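Local coordinates for protein nitrophorin Cim l NP (Cimex lectularius, PDB 2IMQ) that delivers nitric oxide, carried on a bound heme b, to the bitten host during feeding, causing vasodilation, at residues 114-119 against 131-137; 164-169 against 244-248. All blocks are in the same frame, centred on the assembly; numbering follows the deposited sequence.

Contact 1 of 2, residues 114-119 against 131-137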
loop_
_atom_site.group_PDB
_atom_site.type_symbol
_atom_site.label_atom_id
_atom_site.label_comp_id
_atom_site.label_asym_id
_atom_site.label_seq_id
_atom_site.Cartn_x
_atom_site.Cartn_y
_atom_site.Cartn_z
ATOM N N LYS A 114 -10.670 14.501 -1.998
ATOM C CA LYS A 114 -10.910 13.040 -1.980
ATOM C C LYS A 114 -9.845 12.230 -2.678
ATOM O O LYS A 114 -9.746 11.035 -2.430
ATOM C CB LYS A 114 -12.244 12.698 -2.598
ATOM C CG LYS A 114 -13.436 13.189 -1.768
ATOM C CD LYS A 114 -14.444 12.063 -1.601
ATOM C CE LYS A 114 -15.246 11.781 -2.850
ATOM N NZ LYS A 114 -16.205 10.652 -2.652
ATOM N N SER A 115 -9.078 12.837 -3.554
ATOM C CA SER A 115 -8.024 12.157 -4.312
ATOM C C SER A 115 -6.674 12.844 -4.112
ATOM O O SER A 115 -6.611 14.054 -3.805
ATOM C CB SER A 115 -8.384 12.134 -5.793
ATOM O OG SER A 115 -9.544 11.340 -6.019
ATOM N N GLY A 116 -5.606 12.080 -4.223
ATOM C CA GLY A 116 -4.263 12.571 -4.070
ATOM C C GLY A 116 -3.444 11.498 -3.408
ATOM O O GLY A 116 -3.522 10.348 -3.823
ATOM N N GLY A 117 -2.675 11.877 -2.401
ATOM C CA GLY A 117 -1.914 10.936 -1.692
ATOM C C GLY A 117 -1.225 11.523 -0.493
ATOM O O GLY A 117 -1.374 12.724 -0.157
ATOM N N ILE A 118 -0.472 10.661 0.158
ATOM C CA ILE A 118 0.293 10.950 1.414
ATOM C C ILE A 118 1.661 10.384 1.243
ATOM O O ILE A 118 1.811 9.238 0.776
ATOM C CB ILE A 118 -0.368 10.292 2.604
ATOM C CG1 ILE A 118 -1.854 10.689 2.743
ATOM C CG2 ILE A 118 0.385 10.642 3.950
ATOM C CD1 ILE A 118 -2.619 9.864 3.681
ATOM N N VAL A 119 2.689 11.140 1.660
ATOM C CA VAL A 119 4.014 10.583 1.720
ATOM C C VAL A 119 4.592 10.815 3.116
ATOM O O VAL A 119 4.645 11.941 3.547
ATOM C CB VAL A 119 5.004 11.227 0.719
ATOM C CG1 VAL A 119 6.248 10.445 0.673
ATOM C CG2 VAL A 119 4.435 11.339 -0.621
ATOM N N PHE A 131 7.434 6.307 2.303
ATOM C CA PHE A 131 6.204 5.526 2.080
ATOM C C PHE A 131 5.090 6.401 1.549
ATOM O O PHE A 131 4.751 7.412 2.158
ATOM C CB PHE A 131 5.734 4.867 3.384
ATOM C CG PHE A 131 6.672 3.812 3.877
ATOM C CD1 PHE A 131 7.807 4.157 4.609
ATOM C CD2 PHE A 131 6.513 2.499 3.500
ATOM C CE1 PHE A 131 8.680 3.180 5.019
ATOM C CE2 PHE A 131 7.382 1.532 3.916
ATOM C CZ PHE A 131 8.483 1.871 4.660
ATOM N N THR A 132 4.525 6.022 0.399
ATOM C CA THR A 132 3.456 6.719 -0.246
ATOM C C THR A 132 2.226 5.846 -0.315
ATOM O O THR A 132 2.311 4.670 -0.600
ATOM C CB THR A 132 3.877 7.101 -1.679
ATOM O OG1 THR A 132 4.958 8.007 -1.580
ATOM C CG2 THR A 132 2.772 7.773 -2.477
ATOM N N THR A 133 1.096 6.491 -0.114
ATOM C CA THR A 133 -0.185 5.930 -0.593
ATOM C C THR A 133 -0.930 6.968 -1.444
ATOM O O THR A 133 -0.661 8.172 -1.340
ATOM C CB THR A 133 -1.049 5.392 0.573
ATOM O OG1 THR A 133 -2.096 4.537 0.061
ATOM C CG2 THR A 133 -1.700 6.447 1.367
ATOM N N SER A 134 -1.859 6.522 -2.280
ATOM C CA SER A 134 -2.558 7.416 -3.158
ATOM C C SER A 134 -3.921 6.864 -3.470
ATOM O O SER A 134 -4.202 5.671 -3.279
ATOM C CB SER A 134 -1.746 7.647 -4.405
ATOM O OG SER A 134 -1.541 6.410 -5.106
ATOM N N ARG A 135 -4.753 7.737 -4.000
ATOM C CA ARG A 135 -6.163 7.392 -4.266
ATOM C C ARG A 135 -6.649 8.276 -5.391
ATOM O O ARG A 135 -6.475 9.502 -5.345
ATOM C CB ARG A 135 -7.013 7.637 -3.014
ATOM C CG ARG A 135 -8.461 7.303 -3.080
ATOM C CD ARG A 135 -9.327 8.233 -3.829
ATOM N NE ARG A 135 -10.698 8.022 -3.406
ATOM C CZ ARG A 135 -11.722 8.640 -3.942
ATOM N NH1 ARG A 135 -11.498 9.549 -4.863
ATOM N NH2 ARG A 135 -12.956 8.377 -3.528
ATOM N N MET A 136 -7.209 7.676 -6.417
ATOM C CA MET A 136 -7.770 8.428 -7.538
ATOM C C MET A 136 -9.101 7.784 -7.912
ATOM O O MET A 136 -9.274 6.563 -7.820
ATOM C CB MET A 136 -6.855 8.390 -8.718
ATOM C CG MET A 136 -7.204 9.331 -9.833
ATOM S SD MET A 136 -7.166 11.028 -9.318
ATOM C CE MET A 136 -5.408 11.272 -9.042
ATOM N N SER A 137 -10.025 8.616 -8.403
ATOM C CA SER A 137 -11.326 8.165 -8.925
ATOM C C SER A 137 -11.257 7.938 -10.425
ATOM O O SER A 137 -10.490 8.604 -11.091
ATOM C CB SER A 137 -12.407 9.237 -8.618
ATOM O OG SER A 137 -12.197 10.416 -9.332
#
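Residues 114-119 and 131-137 pair as the two arms of a buried antiparallel beta hairpin, at its open end, away from the turn joining strands 116-124 and 127-135. Gly116 with Arg135 and Ile118 with Thr133 are the hydrogen-bonded pairs: Gly116 N reaches Arg135 O at 2.9 Å, and Ile118 N reaches Thr133 O at 2.9 Å. Between them Gly117 faces Ser134 as a non-hydrogen-bonded pair, and the backbones close to 3.9 Å from CA to CA, with Gly117 CA 3.1 Å from Thr133 O. The hairpin belongs to one of the two sheets of the DNase I-like beta-sandwich, and Ile118, Thr133 and Arg135 are on the face that packs against strand 84-91 of the other sheet. From the last bridge, the Arg135 side chain runs alongside that of Lys114, pointing the same way, its chain bent at chi2 (-75°), which brings one face of its guanidinium under Lys114 O. NH1 of Arg135 donates in the guanidinium plane to Ser115 OG at 2.9 Å, a bent bond (137° at the hydrogen), while the same OG is also bonded to Asp140. On the Val119 face, both methyls of Val119 straddle the hydroxyl of Thr132, CG2 lying 3.5 Å from OG1, whose polar partner is Leu154 O.

Contact 2 of 2, residues 164-169 against 244-248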
loop_
_atom_site.group_PDB
_atom_site.type_symbol
_atom_site.label_atom_id
_atom_site.label_comp_id
_atom_site.label_asym_id
_atom_site.label_seq_id
_atom_site.Cartn_x
_atom_site.Cartn_y
_atom_site.Cartn_z
ATOM N N ASP A 164 16.516 6.768 -0.319
ATOM C CA ASP A 164 17.219 5.505 -0.509
ATOM C C ASP A 164 16.252 4.323 -0.720
ATOM O O ASP A 164 16.497 3.454 -1.532
ATOM C CB ASP A 164 18.085 5.176 0.699
ATOM C CG ASP A 164 19.220 6.135 0.846
ATOM O OD1 ASP A 164 19.065 7.133 1.601
ATOM O OD2 ASP A 164 20.245 6.008 0.146
ATOM N N PHE A 165 15.188 4.277 0.069
ATOM C CA PHE A 165 14.169 3.178 -0.017
ATOM C C PHE A 165 12.781 3.779 -0.116
ATOM O O PHE A 165 12.380 4.569 0.750
ATOM C CB PHE A 165 14.257 2.312 1.245
ATOM C CG PHE A 165 15.661 1.824 1.558
ATOM C CD1 PHE A 165 16.342 2.306 2.637
ATOM C CD2 PHE A 165 16.256 0.862 0.784
ATOM C CE1 PHE A 165 17.635 1.815 2.916
ATOM C CE2 PHE A 165 17.508 0.360 1.048
ATOM C CZ PHE A 165 18.205 0.869 2.117
ATOM N N LEU A 166 12.070 3.396 -1.170
ATOM C CA LEU A 166 10.756 3.925 -1.446
ATOM C C LEU A 166 9.760 2.835 -1.658
ATOM O O LEU A 166 10.022 1.850 -2.351
ATOM C CB LEU A 166 10.746 4.822 -2.662
ATOM C CG LEU A 166 11.695 6.032 -2.548
ATOM C CD1 LEU A 166 12.879 5.702 -3.262
ATOM C CD2 LEU A 166 11.008 7.274 -3.023
ATOM N N PHE A 167 8.613 3.017 -1.055
ATOM C CA PHE A 167 7.459 2.092 -1.194
ATOM C C PHE A 167 6.207 2.884 -1.500
ATOM O O PHE A 167 5.989 3.941 -0.933
ATOM C CB PHE A 167 7.298 1.306 0.117
ATOM C CG PHE A 167 8.551 0.530 0.467
ATOM C CD1 PHE A 167 9.535 1.080 1.280
ATOM C CD2 PHE A 167 8.780 -0.725 -0.074
ATOM C CE1 PHE A 167 10.705 0.363 1.532
ATOM C CE2 PHE A 167 9.951 -1.429 0.172
ATOM C CZ PHE A 167 10.914 -0.857 0.980
ATOM N N TRP A 168 5.378 2.357 -2.378
ATOM C CA TRP A 168 4.137 2.993 -2.724
ATOM C C TRP A 168 3.120 1.872 -2.620
ATOM O O TRP A 168 3.205 0.851 -3.308
ATOM C CB TRP A 168 4.193 3.506 -4.158
ATOM C CG TRP A 168 3.113 4.463 -4.570
ATOM C CD1 TRP A 168 1.799 4.413 -4.313
ATOM C CD2 TRP A 168 3.323 5.657 -5.286
ATOM N NE1 TRP A 168 1.147 5.494 -4.855
ATOM C CE2 TRP A 168 2.079 6.278 -5.468
ATOM C CE3 TRP A 168 4.466 6.267 -5.849
ATOM C CZ2 TRP A 168 1.948 7.458 -6.131
ATOM C CZ3 TRP A 168 4.304 7.457 -6.518
ATOM C CH2 TRP A 168 3.069 8.029 -6.640
ATOM N N ILE A 169 2.160 2.075 -1.739
ATOM C CA ILE A 169 1.194 1.029 -1.342
ATOM C C ILE A 169 -0.215 1.578 -1.341
ATOM O O ILE A 169 -0.458 2.686 -0.873
ATOM C CB ILE A 169 1.533 0.440 0.042
ATOM C CG1 ILE A 169 1.644 1.524 1.120
ATOM C CG2 ILE A 169 2.819 -0.377 -0.070
ATOM C CD1 ILE A 169 1.820 0.890 2.538
ATOM N N ARG A 244 -1.758 -2.770 -4.367
ATOM C CA ARG A 244 -0.481 -3.077 -4.917
ATOM C C ARG A 244 0.584 -2.540 -4.004
ATOM O O ARG A 244 0.382 -1.591 -3.258
ATOM C CB ARG A 244 -0.283 -2.449 -6.330
ATOM C CG ARG A 244 -1.466 -2.607 -7.261
ATOM C CD ARG A 244 -1.752 -4.025 -7.735
ATOM N NE ARG A 244 -0.907 -4.434 -8.826
ATOM C CZ ARG A 244 -1.212 -4.306 -10.104
ATOM N NH1 ARG A 244 -2.385 -3.796 -10.487
ATOM N NH2 ARG A 244 -0.313 -4.665 -11.020
ATOM N N ALA A 245 1.761 -3.146 -4.111
ATOM C CA ALA A 245 2.992 -2.612 -3.493
ATOM C C ALA A 245 4.054 -2.469 -4.533
ATOM O O ALA A 245 4.384 -3.434 -5.232
ATOM C CB ALA A 245 3.490 -3.562 -2.388
ATOM N N LEU A 246 4.584 -1.267 -4.643
ATOM C CA LEU A 246 5.660 -0.958 -5.569
ATOM C C LEU A 246 6.843 -0.487 -4.738
ATOM O O LEU A 246 6.708 0.113 -3.673
ATOM C CB LEU A 246 5.279 0.179 -6.514
ATOM C CG LEU A 246 4.037 -0.015 -7.305
ATOM C CD1 LEU A 246 3.804 1.220 -8.173
ATOM C CD2 LEU A 246 4.059 -1.308 -8.118
ATOM N N TYR A 247 8.038 -0.756 -5.251
ATOM C CA TYR A 247 9.268 -0.337 -4.579
ATOM C C TYR A 247 10.287 0.198 -5.538
ATOM O O TYR A 247 10.276 -0.138 -6.708
ATOM C CB TYR A 247 9.893 -1.507 -3.810
ATOM C CG TYR A 247 10.392 -2.667 -4.612
ATOM C CD1 TYR A 247 11.753 -2.766 -4.997
ATOM C CD2 TYR A 247 9.572 -3.675 -5.015
ATOM C CE1 TYR A 247 12.233 -3.857 -5.742
ATOM C CE2 TYR A 247 10.059 -4.769 -5.723
ATOM C CZ TYR A 247 11.363 -4.857 -6.099
ATOM O OH TYR A 247 11.772 -5.985 -6.823
ATOM N N LYS A 248 11.181 1.019 -4.992
ATOM C CA LYS A 248 12.254 1.609 -5.779
ATOM C C LYS A 248 13.290 2.101 -4.803
ATOM O O LYS A 248 12.982 2.452 -3.678
ATOM C CB LYS A 248 11.719 2.838 -6.566
ATOM C CG LYS A 248 12.551 3.407 -7.678
ATOM C CD LYS A 248 11.739 4.492 -8.408
ATOM C CE LYS A 248 12.603 5.094 -9.486
ATOM N NZ LYS A 248 11.924 6.073 -10.273
#
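Chi1 of -58° sets the Phe167 ring anti to its carbonyl carbon and beside its backbone N, where CD2 meets Tyr247 CB; chi1 of 65° turns the Tyr247 ring away, toward Ile255 and Pro257. CD2 of Phe167 lies 4.0 Å from Tyr247 CB, an oblique approach. The two strands, 165-169 and 243-248, are antiparallel neighbours in the five-stranded sheet of the DNase I-like sandwich, with 243-248 at its margin. Phe167, Ile169, Ala245 and Tyr247 share the face turned to the partner sheet, where Phe167 touches Val280 and Ala245 touches Ala276 of strand 274-281. Leu166, Trp168, Leu246 and Lys248 occupy the reverse face, Leu166 resting on Trp213 and Leu246 on Phe210. Two hydrogen-bonded pairs tie the backbones. In Trp168 with Leu246, Leu246 N meets Trp168 O at 2.9 Å; in Leu166 with Lys248, Leu166 N approaches Lys248 O at 2.8 Å, nearly in line with the carbonyl. The Lys248 side chain is extended, and its NZ bonds to Ser157 OG and Asp211 O. Arg244 leads away from strand 165-169 to salt bridges with Glu215 and Asp199. At the far end of the pairing the CG2 branch of Ile169 sits 4.0 Å from Ala245 CB.

Both contacts belong to one five-stranded sheet, their centres about 13 Å apart, and strand 127-135 runs parallel beside strand 165-169, joining them. Contact 1 closes before contact 2 opens: a short hairpin first, then a pairing of segments separated by 74 residues that include three helices. At the seam, Thr132 O probably accepts a hydrogen bond from Ile169 N at 2.8 Å, and the Thr133 hydroxyl is bonded to Ile169 O. The rings of Phe131 and Phe167 meet with their planes about 15° apart, and Trp168 NE1 reaches Ser134 OG on the reverse face. Together the contacts account for four of the five strands, packed against the six-stranded sheet; Cys60, the proximal heme ligand, is on helix 57-70.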